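PDB 3NHV: BH2092 protein from Bacillus halodurans, which is of unknown function but belongs to the rhodanese-like family, whose members typically carry sulfur on an active-site cysteine. Local coordinates for the interface of chains A and B. Residues are numbered along the deposited sequence; one frame, centred on the assembly and turned at random. Chains: chain A/B, BH2092 protein.

Contact 1: the interface of chains A and B. Residues chain A 16, 92, 95, 98-99, 101; chain B 3, 6-7, 10.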
ATOM      1  N   TYR A  16      -1.651  -7.041 -12.426  1.00 48.99           N
ATOM      2  CA  TYR A  16      -2.926  -7.027 -11.723  1.00 35.17           C
ATOM      3  C   TYR A  16      -3.271  -5.639 -11.202  1.00 36.82           C
ATOM      4  O   TYR A  16      -4.278  -5.464 -10.517  1.00 46.69           O
ATOM      5  CB  TYR A  16      -2.900  -8.031 -10.557  1.00 35.67           C
ATOM      6  CG  TYR A  16      -2.961  -9.482 -10.987  1.00 32.52           C
ATOM      7  CD1 TYR A  16      -3.996  -9.939 -11.805  1.00 42.21           C
ATOM      8  CD2 TYR A  16      -1.992 -10.394 -10.583  1.00 37.98           C
ATOM      9  CE1 TYR A  16      -4.066 -11.270 -12.214  1.00 44.33           C
ATOM     10  CE2 TYR A  16      -2.052 -11.730 -10.983  1.00 43.30           C
ATOM     11  CZ  TYR A  16      -3.089 -12.160 -11.799  1.00 46.74           C
ATOM     12  OH  TYR A  16      -3.142 -13.477 -12.203  1.00 55.58           O
ATOM     13  N   ALA A  92     -11.915  -9.608  -7.832  1.00 29.34           N
ATOM     14  CA  ALA A  92     -12.209 -11.030  -7.766  1.00 36.27           C
ATOM     15  C   ALA A  92     -13.578 -11.310  -8.378  1.00 35.11           C
ATOM     16  O   ALA A  92     -13.727 -12.231  -9.173  1.00 40.11           O
ATOM     17  CB  ALA A  92     -12.160 -11.517  -6.333  1.00 33.62           C
ATOM     18  N   ALA A  95     -13.460 -10.903 -12.083  1.00 32.65           N
ATOM     19  CA  ALA A  95     -12.753 -12.027 -12.652  1.00 31.69           C
ATOM     20  C   ALA A  95     -13.656 -13.253 -12.725  1.00 41.13           C
ATOM     21  O   ALA A  95     -13.660 -13.975 -13.720  1.00 42.93           O
ATOM     22  CB  ALA A  95     -11.529 -12.330 -11.837  1.00 23.68           C
ATOM     23  N   GLY A  98     -15.661 -13.579 -15.655  1.00 40.36           N
ATOM     24  CA  GLY A  98     -14.948 -13.671 -16.919  1.00 37.43           C
ATOM     25  C   GLY A  98     -14.340 -12.395 -17.487  1.00 44.16           C
ATOM     26  O   GLY A  98     -14.086 -12.304 -18.690  1.00 44.60           O
ATOM     27  N   PHE A  99     -14.096 -11.403 -16.642  1.00 43.22           N
ATOM     28  CA  PHE A  99     -13.498 -10.167 -17.125  1.00 38.68           C
ATOM     29  C   PHE A  99     -12.011 -10.109 -16.848  1.00 38.53           C
ATOM     30  O   PHE A  99     -11.488 -10.832 -15.999  1.00 43.83           O
ATOM     31  CB  PHE A  99     -14.135  -8.945 -16.471  1.00 30.48           C
ATOM     32  CG  PHE A  99     -15.491  -8.612 -16.990  1.00 40.01           C
ATOM     33  CD1 PHE A  99     -16.630  -9.158 -16.408  1.00 37.49           C
ATOM     34  CD2 PHE A  99     -15.636  -7.722 -18.049  1.00 41.75           C
ATOM     35  CE1 PHE A  99     -17.898  -8.818 -16.872  1.00 29.50           C
ATOM     36  CE2 PHE A  99     -16.897  -7.374 -18.523  1.00 35.05           C
ATOM     37  CZ  PHE A  99     -18.031  -7.924 -17.929  1.00 39.74           C
ATOM     38  N   VAL A 101      -9.327  -7.850 -15.332  1.00 33.85           N
ATOM     39  CA  VAL A 101      -9.383  -6.736 -14.390  1.00 28.13           C
ATOM     40  C   VAL A 101      -8.097  -6.368 -13.658  1.00 30.30           C
ATOM     41  O   VAL A 101      -7.292  -7.222 -13.314  1.00 41.40           O
ATOM     42  CB  VAL A 101     -10.461  -7.018 -13.324  1.00 30.85           C
ATOM     43  CG1 VAL A 101     -10.155  -8.345 -12.621  1.00 24.34           C
ATOM     44  CG2 VAL A 101     -10.517  -5.884 -12.311  1.00 27.93           C
TER
ATOM     45  N   PRO B   3      -8.882 -15.063 -16.594  1.00 65.91           N
ATOM     46  CA  PRO B   3      -9.834 -14.916 -15.490  1.00 63.36           C
ATOM     47  C   PRO B   3      -9.684 -15.897 -14.328  1.00 61.41           C
ATOM     48  O   PRO B   3      -9.757 -15.502 -13.162  1.00 57.20           O
ATOM     49  CB  PRO B   3     -11.179 -15.043 -16.190  1.00 62.04           C
ATOM     50  CG  PRO B   3     -10.920 -14.346 -17.487  1.00 62.92           C
ATOM     51  CD  PRO B   3      -9.570 -14.917 -17.891  1.00 66.37           C
ATOM     52  N   ALA B   6      -6.620 -15.178 -12.357  1.00 49.36           N
ATOM     53  CA  ALA B   6      -6.905 -13.858 -11.804  1.00 53.01           C
ATOM     54  C   ALA B   6      -7.736 -13.967 -10.524  1.00 54.25           C
ATOM     55  O   ALA B   6      -7.425 -13.334  -9.509  1.00 45.25           O
ATOM     56  CB  ALA B   6      -7.642 -13.008 -12.832  1.00 43.79           C
ATOM     57  N   TYR B   7      -8.789 -14.779 -10.582  1.00 49.29           N
ATOM     58  CA  TYR B   7      -9.658 -14.982  -9.435  1.00 50.23           C
ATOM     59  C   TYR B   7      -8.870 -15.568  -8.263  1.00 45.70           C
ATOM     60  O   TYR B   7      -9.004 -15.118  -7.126  1.00 36.90           O
ATOM     61  CB  TYR B   7     -10.810 -15.931  -9.796  1.00 53.58           C
ATOM     62  CG  TYR B   7     -11.760 -16.212  -8.646  1.00 52.71           C
ATOM     63  CD1 TYR B   7     -12.632 -15.225  -8.179  1.00 53.37           C
ATOM     64  CD2 TYR B   7     -11.761 -17.448  -8.000  1.00 48.92           C
ATOM     65  CE1 TYR B   7     -13.477 -15.459  -7.099  1.00 44.38           C
ATOM     66  CE2 TYR B   7     -12.604 -17.694  -6.914  1.00 47.98           C
ATOM     67  CZ  TYR B   7     -13.455 -16.695  -6.467  1.00 54.07           C
ATOM     68  OH  TYR B   7     -14.259 -16.914  -5.367  1.00 49.78           O
ATOM     69  N   TYR B  10      -6.518 -12.731  -6.645  1.00 37.03           N
ATOM     70  CA  TYR B  10      -7.236 -11.770  -5.828  1.00 42.91           C
ATOM     71  C   TYR B  10      -7.773 -12.384  -4.536  1.00 46.89           C
ATOM     72  O   TYR B  10      -7.708 -11.769  -3.465  1.00 48.78           O
ATOM     73  CB  TYR B  10      -8.366 -11.143  -6.649  1.00 35.17           C
ATOM     74  CG  TYR B  10      -7.857 -10.164  -7.683  1.00 33.54           C
ATOM     75  CD1 TYR B  10      -7.070  -9.083  -7.295  1.00 27.84           C
ATOM     76  CD2 TYR B  10      -8.140 -10.322  -9.045  1.00 30.02           C
ATOM     77  CE1 TYR B  10      -6.570  -8.182  -8.222  1.00 35.07           C
ATOM     78  CE2 TYR B  10      -7.642  -9.414  -9.994  1.00 26.59           C
ATOM     79  CZ  TYR B  10      -6.857  -8.347  -9.570  1.00 37.32           C
ATOM     80  OH  TYR B  10      -6.352  -7.424 -10.459  1.00 40.60           O
TER
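A helix-on-domain interface joins the two copies: the amino-terminal helix of chain B (3-14) lies against helix 86-96, the start of strand 100-105 and the loop residue A:Tyr16 of chain A, tethering one subunit to the next in the deposited trimer. Whether the same association forms in solution the structure alone does not show. Small residues (A:Ala92, A:Ala95, B:Ala6) line the close approach of the helices. The methyl of A:Ala95 rests against the B:Tyr7 backbone, its CB 4.0 Å from B:Tyr7 CA, and beside the B:Ala6 methyl. At the start of the helix the pyrrolidine ring of B:Pro3 leans on the backbone of A:Gly98 and A:Phe99. B:Tyr7, with CG anti to its backbone N (chi1 179°), turns a ring edge to A:Ala92, whose carbonyl O lies in the ring plane, 3.3 Å from CD1. B:Tyr10 takes the other course, CG anti to its carbonyl carbon (chi1 -73°), and sends its phenol between two main-chain segments. Its ring meets that of A:Tyr16 edge to face, the planes 66° apart. Sharing or alternating its one proton, B:Tyr10 OH hydrogen-bonds to A:Tyr16 O at 2.9 Å, on a lone pair, and to A:Val101 O at 3.0 Å, from above the carbonyl plane.

Contact 2: the interface of chains A and B. Residues chain A 130-133; chain B 24, 111, 114-117.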
ATOM      1  N   TRP A 130     -13.163   7.829   3.796  1.00 41.74           N
ATOM      2  CA  TRP A 130     -14.398   7.160   4.164  1.00 44.36           C
ATOM      3  C   TRP A 130     -14.614   7.454   5.650  1.00 44.68           C
ATOM      4  O   TRP A 130     -13.675   7.393   6.439  1.00 50.21           O
ATOM      5  CB  TRP A 130     -14.248   5.664   3.943  1.00 44.29           C
ATOM      6  CG  TRP A 130     -15.434   4.881   4.350  1.00 49.39           C
ATOM      7  CD1 TRP A 130     -16.650   4.857   3.736  1.00 49.35           C
ATOM      8  CD2 TRP A 130     -15.520   3.982   5.457  1.00 50.67           C
ATOM      9  NE1 TRP A 130     -17.492   3.991   4.390  1.00 50.58           N
ATOM     10  CE2 TRP A 130     -16.824   3.441   5.453  1.00 54.84           C
ATOM     11  CE3 TRP A 130     -14.622   3.579   6.455  1.00 39.18           C
ATOM     12  CZ2 TRP A 130     -17.253   2.513   6.409  1.00 48.21           C
ATOM     13  CZ3 TRP A 130     -15.046   2.662   7.402  1.00 40.34           C
ATOM     14  CH2 TRP A 130     -16.353   2.137   7.372  1.00 49.80           C
ATOM     15  N   ASN A 131     -15.838   7.791   6.033  1.00 54.92           N
ATOM     16  CA  ASN A 131     -16.119   8.102   7.431  1.00 52.33           C
ATOM     17  C   ASN A 131     -16.822   6.938   8.114  1.00 50.74           C
ATOM     18  O   ASN A 131     -18.023   6.732   7.947  1.00 57.17           O
ATOM     19  CB  ASN A 131     -16.980   9.360   7.526  1.00 55.30           C
ATOM     20  CG  ASN A 131     -17.030   9.920   8.927  1.00 53.68           C
ATOM     21  OD1 ASN A 131     -17.234   9.186   9.888  1.00 59.24           O
ATOM     22  ND2 ASN A 131     -16.849  11.228   9.051  1.00 62.91           N
HETATM   23  N   MSE A 132     -16.055   6.184   8.890  1.00 47.73           N
HETATM   24  CA  MSE A 132     -16.543   5.009   9.612  1.00 55.23           C
HETATM   25  C   MSE A 132     -17.776   5.255  10.485  1.00 60.25           C
HETATM   26  O   MSE A 132     -18.552   4.336  10.758  1.00 59.34           O
HETATM   27  CB  MSE A 132     -15.408   4.478  10.477  1.00 62.85           C
HETATM   28  CG  MSE A 132     -15.746   3.331  11.394  1.00 65.77           C
HETATM   29 SE   MSE A 132     -14.348   3.237  12.719  1.00 70.16          SE
HETATM   30  CE  MSE A 132     -12.862   2.822  11.567  1.00 56.56           C
ATOM     31  N   LYS A 133     -17.944   6.497  10.920  1.00 61.77           N
ATOM     32  CA  LYS A 133     -19.057   6.875  11.777  1.00 66.42           C
ATOM     33  C   LYS A 133     -20.219   7.540  11.037  1.00 69.25           C
ATOM     34  O   LYS A 133     -21.328   7.606  11.567  1.00 61.08           O
ATOM     35  CB  LYS A 133     -18.558   7.822  12.878  1.00 67.68           C
ATOM     36  CG  LYS A 133     -18.314   7.172  14.232  1.00 68.64           C
ATOM     37  CD  LYS A 133     -17.238   6.103  14.184  1.00 75.43           C
ATOM     38  CE  LYS A 133     -17.146   5.371  15.514  1.00 74.33           C
ATOM     39  NZ  LYS A 133     -16.134   4.279  15.469  1.00 75.00           N
TER
ATOM     40  N   SER B  24     -13.486  -2.490  11.626  1.00 48.69           N
ATOM     41  CA  SER B  24     -14.454  -1.660  12.336  1.00 56.48           C
ATOM     42  C   SER B  24     -15.765  -2.404  12.527  1.00 49.57           C
ATOM     43  O   SER B  24     -16.437  -2.257  13.544  1.00 57.16           O
ATOM     44  CB  SER B  24     -14.723  -0.356  11.574  1.00 58.37           C
ATOM     45  OG  SER B  24     -15.510  -0.580  10.412  1.00 70.01           O
ATOM     46  N   TRP B 111      -6.806   4.220  10.323  1.00 51.60           N
ATOM     47  CA  TRP B 111      -7.902   3.869  11.216  1.00 46.16           C
ATOM     48  C   TRP B 111      -8.441   5.160  11.811  1.00 49.69           C
ATOM     49  O   TRP B 111      -9.655   5.358  11.918  1.00 47.18           O
ATOM     50  CB  TRP B 111      -7.416   2.949  12.332  1.00 47.03           C
ATOM     51  CG  TRP B 111      -8.406   2.809  13.417  1.00 47.41           C
ATOM     52  CD1 TRP B 111      -8.535   3.610  14.513  1.00 42.25           C
ATOM     53  CD2 TRP B 111      -9.473   1.858  13.484  1.00 46.22           C
ATOM     54  NE1 TRP B 111      -9.620   3.220  15.257  1.00 42.27           N
ATOM     55  CE2 TRP B 111     -10.214   2.148  14.651  1.00 44.34           C
ATOM     56  CE3 TRP B 111      -9.876   0.793  12.670  1.00 39.88           C
ATOM     57  CZ2 TRP B 111     -11.340   1.407  15.025  1.00 46.44           C
ATOM     58  CZ3 TRP B 111     -10.998   0.054  13.040  1.00 43.53           C
ATOM     59  CH2 TRP B 111     -11.717   0.366  14.207  1.00 41.93           C
ATOM     60  N   GLU B 114     -10.004   7.448   9.087  1.00 36.76           N
ATOM     61  CA  GLU B 114     -11.354   7.030   8.762  1.00 41.44           C
ATOM     62  C   GLU B 114     -12.295   7.236   9.952  1.00 50.81           C
ATOM     63  O   GLU B 114     -13.330   6.577  10.078  1.00 43.63           O
ATOM     64  CB  GLU B 114     -11.352   5.576   8.282  1.00 36.58           C
ATOM     65  CG  GLU B 114     -10.939   5.462   6.818  1.00 37.52           C
ATOM     66  CD  GLU B 114     -10.623   4.045   6.382  1.00 54.06           C
ATOM     67  OE1 GLU B 114     -11.399   3.123   6.719  1.00 49.99           O
ATOM     68  OE2 GLU B 114      -9.601   3.853   5.680  1.00 52.12           O
ATOM     69  N   ASN B 115     -11.917   8.180  10.815  1.00 53.76           N
ATOM     70  CA  ASN B 115     -12.687   8.539  12.003  1.00 53.68           C
ATOM     71  C   ASN B 115     -12.880   7.393  12.977  1.00 45.72           C
ATOM     72  O   ASN B 115     -13.997   7.123  13.396  1.00 61.51           O
ATOM     73  CB  ASN B 115     -14.060   9.077  11.602  1.00 59.31           C
ATOM     74  CG  ASN B 115     -14.509  10.224  12.478  1.00 63.86           C
ATOM     75  OD1 ASN B 115     -13.773  11.197  12.652  1.00 66.50           O
ATOM     76  ND2 ASN B 115     -15.717  10.128  13.026  1.00 56.57           N
ATOM     77  N   GLY B 116     -11.801   6.722  13.345  1.00 50.11           N
ATOM     78  CA  GLY B 116     -11.927   5.622  14.284  1.00 54.20           C
ATOM     79  C   GLY B 116     -11.641   6.088  15.696  1.00 61.66           C
ATOM     80  O   GLY B 116     -10.887   7.041  15.895  1.00 59.39           O
ATOM     81  N   GLU B 117     -12.245   5.433  16.683  1.00 62.33           N
ATOM     82  CA  GLU B 117     -12.027   5.804  18.081  1.00 67.43           C
ATOM     83  C   GLU B 117     -10.666   5.300  18.565  1.00 67.58           C
ATOM     84  O   GLU B 117     -10.199   4.243  18.138  1.00 65.45           O
ATOM     85  CB  GLU B 117     -13.140   5.217  18.958  1.00 71.32           C
ATOM     86  CG  GLU B 117     -14.530   5.722  18.609  1.00 79.41           C
ATOM     87  CD  GLU B 117     -15.647   4.955  19.311  1.00 88.27           C
ATOM     88  OE1 GLU B 117     -16.828   5.339  19.130  1.00 91.66           O
ATOM     89  OE2 GLU B 117     -15.355   3.973  20.036  1.00 81.79           O
TER
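The selenomethionine A:Met132, in the carboxy-terminal segment of chain A, plugs into chain B between helix 20-28 and the end of helix 107-113. With CG anti to the backbone N (chi1 175°) and a bend at the last torsion (chi3 -64°), A:Met132 CE lies over one face of the B:Trp111 six-membered ring, 3.6 Å from B:Trp111 CZ3. B:Ser24 CB packs against the same methyl, while A:Met132 SE rests 3.7 Å from B:Gly116 CA. The indole is held at its edge, B:Trp111 NE1 donating to B:Glu117 O at 3.1 Å. A:Met132 N donates to B:Glu114 O at 3.0 Å from above the carbonyl plane. The B:Glu114 carboxylate stands steeply to the A:Trp130 ring, its OE1 3.3 Å from CE3. A:Asn131 OD1 accepts A:Lys133 N, which may steady this stretch of main chain. Towards the periphery the fit loosens. The amides of A:Asn131 and B:Asn115 point the same way side by side, planes 58° apart, touching without a hydrogen bond. A:Lys133 crosses B:Asn115 obliquely and ends in a long salt bridge, NZ 3.9 Å from B:Glu117 OE1. In the deposited assembly the site docks one copy's tail onto its neighbour's rhodanese-like domain; whether this holds in solution the structure alone does not show.

Contact 3: the interface of chains A and B. Residues chain A 16, 85, 88-89, 91-92, 103; chain B 9-11, 13-14.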
ATOM      1  N   TYR A  16      -1.651  -7.041 -12.426  1.00 48.99           N
ATOM      2  CA  TYR A  16      -2.926  -7.027 -11.723  1.00 35.17           C
ATOM      3  C   TYR A  16      -3.271  -5.639 -11.202  1.00 36.82           C
ATOM      4  O   TYR A  16      -4.278  -5.464 -10.517  1.00 46.69           O
ATOM      5  CB  TYR A  16      -2.900  -8.031 -10.557  1.00 35.67           C
ATOM      6  CG  TYR A  16      -2.961  -9.482 -10.987  1.00 32.52           C
ATOM      7  CD1 TYR A  16      -3.996  -9.939 -11.805  1.00 42.21           C
ATOM      8  CD2 TYR A  16      -1.992 -10.394 -10.583  1.00 37.98           C
ATOM      9  CE1 TYR A  16      -4.066 -11.270 -12.214  1.00 44.33           C
ATOM     10  CE2 TYR A  16      -2.052 -11.730 -10.983  1.00 43.30           C
ATOM     11  CZ  TYR A  16      -3.089 -12.160 -11.799  1.00 46.74           C
ATOM     12  OH  TYR A  16      -3.142 -13.477 -12.203  1.00 55.58           O
ATOM     13  N   ASN A  85     -10.106  -2.224   0.886  1.00 49.19           N
ATOM     14  CA  ASN A  85      -9.877  -3.484   0.181  1.00 50.87           C
ATOM     15  C   ASN A  85     -10.970  -3.708  -0.858  1.00 48.29           C
ATOM     16  O   ASN A  85     -10.983  -4.719  -1.561  1.00 40.89           O
ATOM     17  CB  ASN A  85      -9.897  -4.644   1.175  1.00 63.05           C
ATOM     18  CG  ASN A  85      -8.654  -5.486   1.096  1.00 70.99           C
ATOM     19  OD1 ASN A  85      -8.541  -6.513   1.774  1.00 77.77           O
ATOM     20  ND2 ASN A  85      -7.699  -5.057   0.266  1.00 69.46           N
ATOM     21  N   THR A  88     -10.022  -4.639  -4.427  1.00 37.60           N
ATOM     22  CA  THR A  88      -9.561  -6.013  -4.520  1.00 37.69           C
ATOM     23  C   THR A  88     -10.722  -7.006  -4.515  1.00 41.90           C
ATOM     24  O   THR A  88     -10.705  -7.992  -5.261  1.00 40.54           O
ATOM     25  CB  THR A  88      -8.621  -6.368  -3.359  1.00 45.05           C
ATOM     26  OG1 THR A  88      -7.610  -5.358  -3.227  1.00 40.72           O
ATOM     27  CG2 THR A  88      -7.956  -7.716  -3.621  1.00 39.70           C
ATOM     28  N   LYS A  89     -11.724  -6.761  -3.674  1.00 34.88           N
ATOM     29  CA  LYS A  89     -12.870  -7.669  -3.622  1.00 36.55           C
ATOM     30  C   LYS A  89     -13.639  -7.605  -4.944  1.00 35.62           C
ATOM     31  O   LYS A  89     -14.143  -8.615  -5.440  1.00 32.43           O
ATOM     32  CB  LYS A  89     -13.808  -7.314  -2.467  1.00 26.38           C
ATOM     33  CG  LYS A  89     -13.228  -7.524  -1.093  1.00 46.39           C
ATOM     34  CD  LYS A  89     -14.201  -7.041  -0.010  1.00 48.85           C
ATOM     35  CE  LYS A  89     -13.548  -7.058   1.374  1.00 48.09           C
ATOM     36  NZ  LYS A  89     -14.346  -6.299   2.374  1.00 39.67           N
ATOM     37  N   ALA A  91     -12.357  -6.842  -7.947  1.00 30.96           N
ATOM     38  CA  ALA A  91     -11.557  -7.500  -8.967  1.00 35.39           C
ATOM     39  C   ALA A  91     -11.866  -8.987  -9.004  1.00 36.39           C
ATOM     40  O   ALA A  91     -12.052  -9.567 -10.070  1.00 41.17           O
ATOM     41  CB  ALA A  91     -10.069  -7.286  -8.692  1.00 40.16           C
ATOM     42  N   ALA A  92     -11.915  -9.608  -7.832  1.00 29.34           N
ATOM     43  CA  ALA A  92     -12.209 -11.030  -7.766  1.00 36.27           C
ATOM     44  C   ALA A  92     -13.578 -11.310  -8.378  1.00 35.11           C
ATOM     45  O   ALA A  92     -13.727 -12.231  -9.173  1.00 40.11           O
ATOM     46  CB  ALA A  92     -12.160 -11.517  -6.333  1.00 33.62           C
ATOM     47  N   GLU A 103      -6.749  -3.587 -10.446  1.00 35.63           N
ATOM     48  CA  GLU A 103      -7.246  -2.715  -9.387  1.00 39.44           C
ATOM     49  C   GLU A 103      -6.385  -1.467  -9.352  1.00 38.52           C
ATOM     50  O   GLU A 103      -5.174  -1.535  -9.545  1.00 43.38           O
ATOM     51  CB  GLU A 103      -7.243  -3.432  -8.017  1.00 42.61           C
ATOM     52  CG  GLU A 103      -5.887  -3.925  -7.508  1.00 49.41           C
ATOM     53  CD  GLU A 103      -5.974  -4.610  -6.141  1.00 53.22           C
ATOM     54  OE1 GLU A 103      -6.579  -4.036  -5.210  1.00 56.42           O
ATOM     55  OE2 GLU A 103      -5.427  -5.724  -5.989  1.00 61.14           O
TER
ATOM     56  N   HIS B   9      -5.705 -15.365  -7.656  1.00 48.07           N
ATOM     57  CA  HIS B   9      -4.780 -14.340  -7.173  1.00 45.79           C
ATOM     58  C   HIS B   9      -5.439 -13.366  -6.199  1.00 46.88           C
ATOM     59  O   HIS B   9      -4.966 -13.185  -5.077  1.00 51.37           O
ATOM     60  CB  HIS B   9      -4.206 -13.560  -8.359  1.00 38.46           C
ATOM     61  CG  HIS B   9      -3.626 -12.230  -7.987  1.00 43.91           C
ATOM     62  ND1 HIS B   9      -2.424 -12.097  -7.327  1.00 43.86           N
ATOM     63  CD2 HIS B   9      -4.101 -10.972  -8.165  1.00 44.80           C
ATOM     64  CE1 HIS B   9      -2.182 -10.815  -7.113  1.00 43.20           C
ATOM     65  NE2 HIS B   9      -3.184 -10.111  -7.610  1.00 44.80           N
ATOM     66  N   TYR B  10      -6.518 -12.731  -6.645  1.00 37.03           N
ATOM     67  CA  TYR B  10      -7.236 -11.770  -5.828  1.00 42.91           C
ATOM     68  C   TYR B  10      -7.773 -12.384  -4.536  1.00 46.89           C
ATOM     69  O   TYR B  10      -7.708 -11.769  -3.465  1.00 48.78           O
ATOM     70  CB  TYR B  10      -8.366 -11.143  -6.649  1.00 35.17           C
ATOM     71  CG  TYR B  10      -7.857 -10.164  -7.683  1.00 33.54           C
ATOM     72  CD1 TYR B  10      -7.070  -9.083  -7.295  1.00 27.84           C
ATOM     73  CD2 TYR B  10      -8.140 -10.322  -9.045  1.00 30.02           C
ATOM     74  CE1 TYR B  10      -6.570  -8.182  -8.222  1.00 35.07           C
ATOM     75  CE2 TYR B  10      -7.642  -9.414  -9.994  1.00 26.59           C
ATOM     76  CZ  TYR B  10      -6.857  -8.347  -9.570  1.00 37.32           C
ATOM     77  OH  TYR B  10      -6.352  -7.424 -10.459  1.00 40.60           O
HETATM   78  N   MSE B  11      -8.283 -13.606  -4.629  1.00 41.40           N
HETATM   79  CA  MSE B  11      -8.812 -14.276  -3.459  1.00 40.57           C
HETATM   80  C   MSE B  11      -7.692 -14.561  -2.454  1.00 45.19           C
HETATM   81  O   MSE B  11      -7.888 -14.419  -1.247  1.00 40.23           O
HETATM   82  CB  MSE B  11      -9.514 -15.574  -3.866  1.00 43.40           C
HETATM   83  CG  MSE B  11     -10.846 -15.369  -4.582  1.00 47.81           C
HETATM   84 SE   MSE B  11     -12.116 -14.348  -3.509  1.00 60.45          SE
HETATM   85  CE  MSE B  11     -12.717 -15.748  -2.308  1.00 64.12           C
ATOM     86  N   LYS B  13      -4.856 -12.868  -2.122  1.00 37.08           N
ATOM     87  CA  LYS B  13      -4.373 -11.612  -1.564  1.00 36.54           C
ATOM     88  C   LYS B  13      -5.229 -11.240  -0.348  1.00 40.61           C
ATOM     89  O   LYS B  13      -4.705 -10.871   0.702  1.00 38.09           O
ATOM     90  CB  LYS B  13      -4.417 -10.526  -2.646  1.00 31.63           C
ATOM     91  CG  LYS B  13      -3.872  -9.161  -2.242  1.00 45.63           C
ATOM     92  CD  LYS B  13      -3.731  -8.264  -3.474  1.00 47.58           C
ATOM     93  CE  LYS B  13      -3.289  -6.857  -3.104  1.00 51.50           C
ATOM     94  NZ  LYS B  13      -4.285  -6.166  -2.235  1.00 60.33           N
ATOM     95  N   LEU B  14      -6.547 -11.365  -0.489  1.00 44.49           N
ATOM     96  CA  LEU B  14      -7.477 -11.043   0.597  1.00 43.65           C
ATOM     97  C   LEU B  14      -7.339 -11.980   1.804  1.00 48.25           C
ATOM     98  O   LEU B  14      -7.559 -11.567   2.945  1.00 47.06           O
ATOM     99  CB  LEU B  14      -8.920 -11.099   0.077  1.00 38.25           C
ATOM    100  CG  LEU B  14      -9.327 -10.077  -0.991  1.00 35.79           C
ATOM    101  CD1 LEU B  14     -10.579 -10.564  -1.677  1.00 23.16           C
ATOM    102  CD2 LEU B  14      -9.532  -8.696  -0.365  1.00 27.77           C
TER
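Different first torsions splay neighbouring side chains of helix 3-14 in chain B: B:His9 has CG anti to its backbone N (chi1 161°), whereas B:Tyr10 keeps CG beside it. The imidazole thereby comes tip to tip with A:Tyr16 and stacks on one face of the phenol, planes 11° and centroids 3.8 Å apart. A:Tyr16 CD2 sits over the centre of the imidazole. B:Tyr10 is sandwiched, with B:His9 CD2 over the rim of one face and the A:Ala91 methyl over the centre of the other, CB 3.4 Å from the ring centroid. At the ring edge, A:Glu103 OE2 lies in plane, 3.5 Å from B:Tyr10 CE1. A:Glu103 OE1 accepts A:Thr88 OG1 at 2.6 Å through its syn lone pair, which helps to set the rotation of the carboxylate. B:Lys13 bends at its last torsion (chi4 -62°) to bring NZ 3.9 Å from A:Glu103 OE2, a long salt bridge that may help keep the carboxylate charged. Further along, B:Leu14 slides antiparallel past A:Thr88, its CD2 3.7 Å from CG2. The patch spans the carboxy-terminal half of helix 3-14 in chain B, running alongside helix 86-96 of chain A in the opposite direction and reaching strand 100-105.

Contact 1 and contact 3 are continuous, their C-alpha centres about 8 Å apart, and they share A:Tyr16, A:Ala92 and B:Tyr10: together they follow the amino-terminal helix of chain B along helix 86-96 and strand 100-105 of chain A. Contact 2 lies apart, its C-alpha centre about 29 Å from that of contact 1 and 23 Å from that of contact 3, and has no residue in common with them. There the roles reverse, chain A lending its carboxy-terminal segment to chain B. The pair is therefore held at two separated places, which may limit rocking between these two chains of the deposited assembly.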